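Local atomic coordinates of telomerase reverse transcriptase (Candida tropicalis MYA-3404, PDB entry 6ZD1), a protein that probably extends chromosome ends as the catalytic subunit of telomerase, adding simple DNA repeats by copying a template within the enzyme's RNA. Residues N310-R315 with V554-N559; I3-V8 with V172-R177. One frame throughout, in Å; residues are numbered along the deposited sequence.

Contact 1: residues N310-R315 with V554-N559; sequences NEVADR and VGLDIN
L556 reaches from the strand into the side of the helix through a single methyl group. Its CG is anti to its own carbonyl carbon, and an extended chi2 (177°) carries CD1 outward, to 3.7 Å from CG1 of V312. The same methyl lies 4.0 Å from both CB and N of A313, against the peptide between V312 and A313. The beta-branched valine gives a broad apolar surface, the small alanine lets the strand approach, and leucine has the length to bridge the gap. All three are buried; V565 of the next strand touches A313 and L556, while F553 and L500 close on V312. No hydrogen bond crosses the contact. The far sides are looser: D314 suits its solvent-facing place on the helix, and D557, partly exposed, turns away from the helix and bonds T552 OG1 through OD1. V554 and G555 have torsions near those of a type II turn, where glycine suits the second position by its positive phi (64°), linking strands 550-553 and 556-559 as a hairpin. A glycine-containing hairpin packed on a helix beside the palm sheet is characteristic of the reverse transcriptase fold, and its position probably corresponds to the primer grip.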
loop_
_atom_site.group_PDB
_atom_site.type_symbol
_atom_site.label_atom_id
_atom_site.label_comp_id
_atom_site.label_asym_id
_atom_site.label_seq_id
_atom_site.Cartn_x
_atom_site.Cartn_y
_atom_site.Cartn_z
ATOM N N ASN A 310 -1.216 2.679 -17.000
ATOM C CA ASN A 310 -2.038 3.320 -18.020
ATOM C C ASN A 310 -1.186 4.110 -19.002
ATOM O O ASN A 310 -1.542 4.222 -20.181
ATOM C CB ASN A 310 -3.082 4.234 -17.379
ATOM C CG ASN A 310 -4.060 3.480 -16.504
ATOM O OD1 ASN A 310 -3.832 2.325 -16.148
ATOM N ND2 ASN A 310 -5.157 4.136 -16.144
ATOM N N GLU A 311 -0.056 4.656 -18.543
ATOM C CA GLU A 311 0.827 5.352 -19.470
ATOM C C GLU A 311 1.485 4.378 -20.439
ATOM O O GLU A 311 1.720 4.727 -21.601
ATOM C CB GLU A 311 1.886 6.155 -18.709
ATOM C CG GLU A 311 2.226 7.485 -19.377
ATOM C CD GLU A 311 3.534 8.088 -18.897
ATOM O OE1 GLU A 311 4.474 8.188 -19.716
ATOM O OE2 GLU A 311 3.623 8.466 -17.709
ATOM N N VAL A 312 1.768 3.153 -19.986
ATOM C CA VAL A 312 2.271 2.122 -20.893
ATOM C C VAL A 312 1.249 1.848 -21.989
ATOM O O VAL A 312 1.582 1.803 -23.178
ATOM C CB VAL A 312 2.617 0.841 -20.109
ATOM C CG1 VAL A 312 2.796 -0.340 -21.052
ATOM C CG2 VAL A 312 3.867 1.051 -19.267
ATOM N N ALA A 313 -0.021 1.708 -21.602
ATOM C CA ALA A 313 -1.070 1.432 -22.575
ATOM C C ALA A 313 -1.236 2.586 -23.554
ATOM O O ALA A 313 -1.343 2.372 -24.767
ATOM C CB ALA A 313 -2.385 1.151 -21.851
ATOM N N ASP A 314 -1.246 3.821 -23.045
ATOM C CA ASP A 314 -1.444 4.982 -23.903
ATOM C C ASP A 314 -0.277 5.176 -24.860
ATOM O O ASP A 314 -0.477 5.561 -26.018
ATOM C CB ASP A 314 -1.658 6.231 -23.050
ATOM C CG ASP A 314 -3.101 6.400 -22.624
ATOM O OD1 ASP A 314 -3.868 7.050 -23.366
ATOM O OD2 ASP A 314 -3.473 5.865 -21.560
ATOM N N ARG A 315 0.951 4.935 -24.395
ATOM C CA ARG A 315 2.093 5.082 -25.290
ATOM C C ARG A 315 2.071 4.031 -26.397
ATOM O O ARG A 315 2.533 4.299 -27.512
ATOM C CB ARG A 315 3.398 5.011 -24.492
ATOM C CG ARG A 315 3.592 6.167 -23.511
ATOM C CD ARG A 315 4.292 7.370 -24.138
ATOM N NE ARG A 315 5.746 7.289 -24.006
ATOM C CZ ARG A 315 6.576 7.043 -25.014
ATOM N NH1 ARG A 315 6.100 6.862 -26.240
ATOM N NH2 ARG A 315 7.884 6.984 -24.799
ATOM N N VAL A 554 2.745 -5.769 -17.908
ATOM C CA VAL A 554 2.228 -5.508 -16.568
ATOM C C VAL A 554 0.749 -5.156 -16.650
ATOM O O VAL A 554 0.372 -4.094 -17.162
ATOM C CB VAL A 554 3.029 -4.385 -15.907
ATOM C CG1 VAL A 554 4.320 -4.932 -15.340
ATOM C CG2 VAL A 554 3.336 -3.291 -16.926
ATOM N N GLY A 555 -0.096 -6.025 -16.098
ATOM C CA GLY A 555 -1.528 -5.791 -16.057
ATOM C C GLY A 555 -2.237 -5.724 -17.399
ATOM O O GLY A 555 -3.461 -5.558 -17.443
ATOM N N LEU A 556 -1.497 -5.862 -18.499
ATOM C CA LEU A 556 -2.033 -5.638 -19.835
ATOM C C LEU A 556 -1.905 -6.886 -20.695
ATOM O O LEU A 556 -0.890 -7.585 -20.651
ATOM C CB LEU A 556 -1.309 -4.488 -20.536
ATOM C CG LEU A 556 -1.232 -3.156 -19.801
ATOM C CD1 LEU A 556 -0.427 -2.157 -20.616
ATOM C CD2 LEU A 556 -2.627 -2.631 -19.519
ATOM N N ASP A 557 -2.938 -7.142 -21.491
ATOM C CA ASP A 557 -2.888 -8.119 -22.569
ATOM C C ASP A 557 -2.679 -7.360 -23.870
ATOM O O ASP A 557 -3.521 -6.539 -24.251
ATOM C CB ASP A 557 -4.170 -8.946 -22.633
ATOM C CG ASP A 557 -4.073 -10.231 -21.844
ATOM O OD1 ASP A 557 -3.009 -10.475 -21.237
ATOM O OD2 ASP A 557 -5.061 -10.998 -21.836
ATOM N N ILE A 558 -1.559 -7.616 -24.540
ATOM C CA ILE A 558 -1.176 -6.876 -25.736
ATOM C C ILE A 558 -1.139 -7.838 -26.915
ATOM O O ILE A 558 -0.390 -8.825 -26.897
ATOM C CB ILE A 558 0.179 -6.175 -25.562
ATOM C CG1 ILE A 558 0.134 -5.234 -24.357
ATOM C CG2 ILE A 558 0.537 -5.411 -26.825
ATOM C CD1 ILE A 558 1.471 -4.612 -24.019
ATOM N N ASN A 559 -1.942 -7.549 -27.937
ATOM C CA ASN A 559 -1.954 -8.340 -29.163
ATOM C C ASN A 559 -0.858 -7.831 -30.094
ATOM O O ASN A 559 -0.860 -6.659 -30.485
ATOM C CB ASN A 559 -3.323 -8.274 -29.841
ATOM C CG ASN A 559 -3.471 -9.291 -30.967
ATOM O OD1 ASN A 559 -2.622 -9.386 -31.854
ATOM N ND2 ASN A 559 -4.550 -10.060 -30.930
#

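Contact 2: residues I3-V8 with V172-R177; sequences IIRTNV and VKNIVR
I3 sets CG1 beside its own backbone N and bends again at chi2 (-63°), which turns CD1 back against the helix at I175. N174 likewise carries CG beside its backbone N, so that its amide stands out from the helix toward the carbonyl of I3. The apolar part of the contact is the meeting of I3 and I175, whose side chains cross at about a right angle. I3 CD1 lies 3.9 Å from I175 CG1 and also 3.9 Å from I175 CA, so it rests on the backbone as well as on the side chain, while I3 CG2 is 4.1 Å from I175 CG1. Two branched aliphatic residues suit this buried place, where I89 and M90 of helix 79-93 meet I175 and L171 and A178 meet I3. Helix 158-179 belongs to the mostly helical telomerase RNA-binding domain, and the irregular N-terminal residues pack on it, consistent with their being part of that domain; helix 8-14 follows, with N7 as its N-cap, its OD1 accepting from the backbone N of E10. On the polar side, N174 ND2 donates to I3 O over 3.3 Å, a weak bond with an N-H...O angle of 149°. An asparagine fits because its short amide can meet a backbone carbonyl close to the helix. D48 takes the backbone N of both I3 and I4, so the peptide is held from a second direction. R5, bent at chi2 and chi3, brings NH2 to 4.1 Å from N174 ND2; the two groups, both donors, make no hydrogen bond, and their planes are 80° apart. A long, flexible arginine suits this exposed rim, its guanidinium lying obliquely beside the N174 amide.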
loop_
_atom_site.group_PDB
_atom_site.type_symbol
_atom_site.label_atom_id
_atom_site.label_comp_id
_atom_site.label_asym_id
_atom_site.label_seq_id
_atom_site.Cartn_x
_atom_site.Cartn_y
_atom_site.Cartn_z
ATOM N N ILE A 3 -6.640 -11.566 27.680
ATOM C CA ILE A 3 -7.098 -10.861 26.490
ATOM C C ILE A 3 -7.542 -9.442 26.821
ATOM O O ILE A 3 -7.291 -8.511 26.051
ATOM C CB ILE A 3 -8.229 -11.649 25.790
ATOM C CG1 ILE A 3 -7.656 -12.845 25.027
ATOM C CG2 ILE A 3 -9.026 -10.756 24.853
ATOM C CD1 ILE A 3 -6.718 -12.460 23.902
ATOM N N ILE A 4 -8.197 -9.262 27.962
ATOM C CA ILE A 4 -8.598 -7.954 28.466
ATOM C C ILE A 4 -7.595 -7.557 29.541
ATOM O O ILE A 4 -7.532 -8.182 30.606
ATOM C CB ILE A 4 -10.027 -7.987 29.025
ATOM C CG1 ILE A 4 -10.951 -8.716 28.051
ATOM C CG2 ILE A 4 -10.529 -6.577 29.330
ATOM C CD1 ILE A 4 -12.360 -8.910 28.561
ATOM N N ARG A 5 -6.808 -6.517 29.274
ATOM C CA ARG A 5 -5.816 -6.012 30.219
ATOM C C ARG A 5 -6.228 -4.646 30.761
ATOM O O ARG A 5 -5.402 -3.754 30.960
ATOM C CB ARG A 5 -4.427 -5.969 29.581
ATOM C CG ARG A 5 -3.601 -7.244 29.820
ATOM C CD ARG A 5 -2.673 -7.579 28.648
ATOM N NE ARG A 5 -3.416 -7.785 27.406
ATOM C CZ ARG A 5 -2.883 -8.219 26.267
ATOM N NH1 ARG A 5 -1.587 -8.505 26.197
ATOM N NH2 ARG A 5 -3.648 -8.370 25.193
ATOM N N THR A 6 -7.530 -4.475 30.987
ATOM C CA THR A 6 -8.087 -3.337 31.701
ATOM C C THR A 6 -9.123 -3.861 32.687
ATOM O O THR A 6 -9.653 -4.963 32.526
ATOM C CB THR A 6 -8.715 -2.308 30.744
ATOM O OG1 THR A 6 -9.613 -2.970 29.845
ATOM C CG2 THR A 6 -7.641 -1.594 29.937
ATOM N N ASN A 7 -9.400 -3.076 33.725
ATOM C CA ASN A 7 -10.345 -3.507 34.744
ATOM C C ASN A 7 -11.763 -3.097 34.355
ATOM O O ASN A 7 -11.990 -2.424 33.346
ATOM C CB ASN A 7 -9.956 -2.953 36.117
ATOM C CG ASN A 7 -9.823 -1.439 36.133
ATOM O OD1 ASN A 7 -10.404 -0.739 35.307
ATOM N ND2 ASN A 7 -9.051 -0.927 37.086
ATOM N N VAL A 8 -12.738 -3.516 35.168
ATOM C CA VAL A 8 -14.131 -3.155 34.912
ATOM C C VAL A 8 -14.306 -1.644 34.946
ATOM O O VAL A 8 -15.104 -1.083 34.185
ATOM C CB VAL A 8 -15.063 -3.844 35.929
ATOM C CG1 VAL A 8 -16.519 -3.639 35.538
ATOM C CG2 VAL A 8 -14.732 -5.324 36.044
ATOM N N VAL A 172 -11.891 -8.602 19.866
ATOM C CA VAL A 172 -11.611 -9.330 18.630
ATOM C C VAL A 172 -10.178 -9.088 18.176
ATOM O O VAL A 172 -9.453 -10.030 17.836
ATOM C CB VAL A 172 -12.625 -8.942 17.537
ATOM C CG1 VAL A 172 -12.268 -9.615 16.214
ATOM C CG2 VAL A 172 -14.036 -9.324 17.965
ATOM N N LYS A 173 -9.727 -7.833 18.220
ATOM C CA LYS A 173 -8.402 -7.514 17.699
ATOM C C LYS A 173 -7.303 -8.139 18.552
ATOM O O LYS A 173 -6.332 -8.686 18.017
ATOM C CB LYS A 173 -8.225 -5.998 17.609
ATOM C CG LYS A 173 -6.850 -5.558 17.135
ATOM C CD LYS A 173 -6.693 -4.053 17.237
ATOM C CE LYS A 173 -7.324 -3.351 16.054
ATOM N NZ LYS A 173 -6.533 -3.600 14.820
ATOM N N ASN A 174 -7.439 -8.083 19.879
ATOM C CA ASN A 174 -6.407 -8.663 20.733
ATOM C C ASN A 174 -6.344 -10.176 20.589
ATOM O O ASN A 174 -5.260 -10.759 20.688
ATOM C CB ASN A 174 -6.633 -8.276 22.191
ATOM C CG ASN A 174 -6.372 -6.807 22.440
ATOM O OD1 ASN A 174 -5.752 -6.133 21.620
ATOM N ND2 ASN A 174 -6.840 -6.305 23.575
ATOM N N ILE A 175 -7.488 -10.827 20.370
ATOM C CA ILE A 175 -7.477 -12.263 20.109
ATOM C C ILE A 175 -6.642 -12.568 18.874
ATOM O O ILE A 175 -5.805 -13.481 18.883
ATOM C CB ILE A 175 -8.919 -12.782 19.960
ATOM C CG1 ILE A 175 -9.637 -12.713 21.307
ATOM C CG2 ILE A 175 -8.926 -14.193 19.390
ATOM C CD1 ILE A 175 -11.135 -12.807 21.192
ATOM N N VAL A 176 -6.822 -11.780 17.810
ATOM C CA VAL A 176 -6.022 -11.960 16.602
ATOM C C VAL A 176 -4.552 -11.710 16.904
ATOM O O VAL A 176 -3.674 -12.479 16.495
ATOM C CB VAL A 176 -6.523 -11.033 15.480
ATOM C CG1 VAL A 176 -5.594 -11.112 14.280
ATOM C CG2 VAL A 176 -7.946 -11.395 15.088
ATOM N N ARG A 177 -4.263 -10.633 17.639
ATOM C CA ARG A 177 -2.879 -10.332 17.974
ATOM C C ARG A 177 -2.295 -11.385 18.904
ATOM O O ARG A 177 -1.085 -11.632 18.875
ATOM C CB ARG A 177 -2.780 -8.944 18.611
ATOM C CG ARG A 177 -3.109 -7.792 17.670
ATOM C CD ARG A 177 -2.927 -6.450 18.368
ATOM N NE ARG A 177 -1.587 -6.308 18.933
ATOM C CZ ARG A 177 -0.565 -5.732 18.306
ATOM N NH1 ARG A 177 -0.728 -5.234 17.088
ATOM N NH2 ARG A 177 0.620 -5.651 18.898
#

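Contact 2 closes before contact 1 opens, so the two follow one another along the chain, with no helix, strand or sheet in common. Their centres are 48 Å apart, on opposite sides of the chain's centre, and their nearest atoms remain about 31 Å apart. Contact 2 joins the N-terminal residues to helix 158-179 in the RNA-binding region, whereas contact 1 joins helix 309-326 to the small antiparallel sheet formed by 550-553, 556-559 and 565-567 in the reverse transcriptase region. Each joins segments distant in sequence within one part of the fold, and neither bridges the two parts. This fits a telomerase in which separate parts of one chain are expected to hold the RNA and to carry out DNA synthesis.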